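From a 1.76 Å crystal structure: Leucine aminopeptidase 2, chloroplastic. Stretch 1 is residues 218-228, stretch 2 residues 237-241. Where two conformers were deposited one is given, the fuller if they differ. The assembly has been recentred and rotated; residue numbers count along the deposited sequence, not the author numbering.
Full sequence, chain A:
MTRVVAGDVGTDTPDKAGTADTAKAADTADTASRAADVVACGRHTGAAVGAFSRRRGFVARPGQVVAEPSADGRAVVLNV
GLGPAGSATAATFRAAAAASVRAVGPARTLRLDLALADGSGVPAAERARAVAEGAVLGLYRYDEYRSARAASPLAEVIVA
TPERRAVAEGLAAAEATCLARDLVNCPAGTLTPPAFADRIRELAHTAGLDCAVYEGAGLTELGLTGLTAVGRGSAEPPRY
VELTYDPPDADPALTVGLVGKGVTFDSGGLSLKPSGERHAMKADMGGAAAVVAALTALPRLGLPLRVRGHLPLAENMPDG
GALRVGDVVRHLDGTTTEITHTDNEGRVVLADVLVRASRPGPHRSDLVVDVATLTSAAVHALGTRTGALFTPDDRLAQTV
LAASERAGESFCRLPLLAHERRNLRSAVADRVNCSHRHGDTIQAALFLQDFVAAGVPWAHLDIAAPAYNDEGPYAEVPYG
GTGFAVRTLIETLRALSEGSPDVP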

# COMPACT_ATOMS: atom_id res chain seq x y z
N GLY A 218 6.13 -41.44 -16.78
CA GLY A 218 5.67 -41.27 -18.16
C GLY A 218 5.57 -39.80 -18.55
O GLY A 218 5.86 -39.44 -19.70
N LEU A 219 5.18 -38.96 -17.60
CA LEU A 219 5.17 -37.50 -17.82
C LEU A 219 6.59 -36.96 -17.94
O LEU A 219 6.90 -36.23 -18.88
N THR A 220 7.47 -37.32 -17.01
CA THR A 220 8.88 -36.89 -17.06
C THR A 220 9.55 -37.14 -18.43
O THR A 220 10.30 -36.30 -18.92
N GLU A 221 9.24 -38.28 -19.04
CA GLU A 221 9.77 -38.65 -20.36
C GLU A 221 9.46 -37.66 -21.50
O GLU A 221 10.21 -37.60 -22.46
N LEU A 222 8.37 -36.91 -21.38
CA LEU A 222 7.96 -35.97 -22.43
C LEU A 222 8.77 -34.69 -22.42
O LEU A 222 8.78 -33.97 -23.41
N GLY A 223 9.47 -34.40 -21.32
CA GLY A 223 10.35 -33.24 -21.26
C GLY A 223 9.63 -31.90 -21.16
O GLY A 223 10.17 -30.86 -21.59
N LEU A 224 8.42 -31.92 -20.59
CA LEU A 224 7.63 -30.70 -20.37
C LEU A 224 8.11 -30.05 -19.07
O LEU A 224 7.44 -30.11 -18.03
N THR A 225 9.28 -29.42 -19.16
CA THR A 225 10.03 -28.94 -18.00
C THR A 225 9.30 -27.84 -17.25
O THR A 225 9.36 -27.78 -16.03
N GLY A 226 8.64 -26.96 -17.99
CA GLY A 226 7.90 -25.86 -17.38
C GLY A 226 6.77 -26.37 -16.51
O GLY A 226 6.61 -25.94 -15.37
N LEU A 227 6.00 -27.32 -17.04
CA LEU A 227 4.90 -27.94 -16.29
C LEU A 227 5.39 -28.59 -14.99
O LEU A 227 4.81 -28.35 -13.92
N THR A 228 6.43 -29.42 -15.07
CA THR A 228 6.95 -30.11 -13.87
C THR A 228 7.57 -29.12 -12.86
O THR A 228 7.36 -29.28 -11.66
N PRO A 237 0.22 -33.82 -7.77
CA PRO A 237 1.16 -33.95 -8.87
C PRO A 237 0.55 -33.42 -10.18
O PRO A 237 -0.67 -33.49 -10.34
N PRO A 238 1.38 -32.93 -11.11
CA PRO A 238 0.85 -32.46 -12.39
C PRO A 238 0.44 -33.62 -13.31
O PRO A 238 0.76 -34.78 -13.03
N ARG A 239 -0.31 -33.28 -14.35
CA ARG A 239 -0.76 -34.22 -15.38
C ARG A 239 -0.63 -33.55 -16.72
O ARG A 239 -0.69 -32.31 -16.82
N TYR A 240 -0.46 -34.35 -17.76
CA TYR A 240 -0.57 -33.85 -19.13
C TYR A 240 -1.48 -34.78 -19.90
O TYR A 240 -1.27 -36.01 -19.87
N VAL A 241 -2.47 -34.20 -20.59
CA VAL A 241 -3.48 -34.99 -21.30
C VAL A 241 -3.52 -34.58 -22.77
O VAL A 241 -3.54 -33.38 -23.10

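The most distinctive feature of this contact is a CH-pi interaction: the CD1 methyl of Leu224 sits over one face of the Tyr240 ring, 3.6 Å from the ring centroid and only 15° off the ring normal. No hydrogen bond crosses between the two stretches, so the 312 Å² buried here is held by apolar packing, with four leucines from stretch 1 meeting Pro238 and Tyr240.

Leu224, at the N-cap position of the second helix, adopts an m,t rotamer that carries CD1 to 3.5 Å from Tyr240 CG. Leu222 has the same m,t rotamer and approaches the ring obliquely, its CD1 lying 3.6 Å from Tyr240 CD2. Between these two leucines lies Gly223, the last residue of a type I turn that starts at Thr220 and the first to leave helical phi/psi, with a positive phi (74°) that favours glycine.

Leu219 and Leu227 share the other rotamer, t,p, and each reaches both Pro238 and Tyr240. The two methyls of Leu219 diverge: CD1 packs 3.6 Å from Tyr240 CB, while CD2 lies 4.0 Å from Pro238 CG. Leu227 straddles the strand start in a similar way, with CD1 4.0 Å from Pro238 CB and CD2 4.1 Å from Tyr240 CB; its CD2 also rests 3.7 Å from the backbone O of Arg239.

On stretch 2, the CA-to-CB bonds of Pro238 and Tyr240 point toward the leucines, whereas that of the intervening Arg239 points away, as expected for alternation along an extended chain. Tyr240 uses a t rotamer (chi1 177°), and its OH is hydrogen-bonded to a residue just beyond the stretches. Arg239, with chi1 and chi2 both m, folds back along its own stretch, where NH1 donates a hydrogen bond to Pro238 O at 3.0 Å.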

# COMPACT_ATOMS: atom_id res chain seq x y z
CB LEU A 219 4.39 -36.77 -16.72
CG LEU A 219 4.38 -35.23 -16.76
CD1 LEU A 219 3.91 -34.74 -18.12
CD2 LEU A 219 3.54 -34.64 -15.64
CB THR A 220 9.69 -37.57 -15.93
OG1 THR A 220 9.08 -37.25 -14.67
CG2 THR A 220 11.16 -37.12 -15.92
CB GLU A 221 9.23 -40.03 -20.79
CG GLU A 221 9.89 -41.19 -20.07
CD GLU A 221 9.28 -42.55 -20.38
OE1 GLU A 221 8.34 -42.64 -21.21
OE2 GLU A 221 9.73 -43.55 -19.77
CB LEU A 222 6.47 -35.63 -22.32
CG LEU A 222 5.49 -36.80 -22.34
CD1 LEU A 222 4.08 -36.23 -22.42
CD2 LEU A 222 5.77 -37.74 -23.50
CB LEU A 224 6.13 -31.02 -20.33
CG LEU A 224 5.57 -31.78 -21.55
CD1 LEU A 224 4.09 -32.10 -21.39
CD2 LEU A 224 5.80 -31.02 -22.84
CB THR A 225 11.41 -28.40 -18.40
OG1 THR A 225 12.01 -29.28 -19.36
CG2 THR A 225 12.31 -28.25 -17.19
CB LEU A 227 4.18 -28.97 -17.17
CG LEU A 227 3.12 -29.84 -16.49
CD1 LEU A 227 1.98 -29.01 -15.92
CD2 LEU A 227 2.59 -30.84 -17.51
CB THR A 228 7.88 -31.28 -14.24
OG1 THR A 228 8.91 -30.83 -15.09
CG2 THR A 228 7.12 -32.33 -14.97
CB PRO A 237 1.37 -35.47 -8.96
CG PRO A 237 0.08 -36.02 -8.51
CD PRO A 237 -0.36 -35.12 -7.38
CB PRO A 238 2.01 -31.66 -12.98
CG PRO A 238 3.23 -32.33 -12.41
CD PRO A 238 2.84 -32.76 -11.03
CB ARG A 239 -2.24 -34.61 -15.16
CG ARG A 239 -2.52 -35.40 -13.88
CD ARG A 239 -2.02 -36.83 -14.00
NE ARG A 239 -2.30 -37.69 -12.84
CZ ARG A 239 -1.48 -37.90 -11.80
NH1 ARG A 239 -0.30 -37.29 -11.70
NH2 ARG A 239 -1.85 -38.76 -10.85
CB TYR A 240 0.81 -33.78 -19.78
CG TYR A 240 0.77 -33.33 -21.21
CD1 TYR A 240 0.42 -32.02 -21.54
CD2 TYR A 240 1.10 -34.21 -22.24
CE1 TYR A 240 0.37 -31.60 -22.86
CE2 TYR A 240 1.07 -33.80 -23.56
CZ TYR A 240 0.71 -32.50 -23.88
OH TYR A 240 0.69 -32.10 -25.19
CB VAL A 241 -4.89 -34.85 -20.67
CG1 VAL A 241 -5.89 -35.78 -21.36
CG2 VAL A 241 -4.83 -35.17 -19.19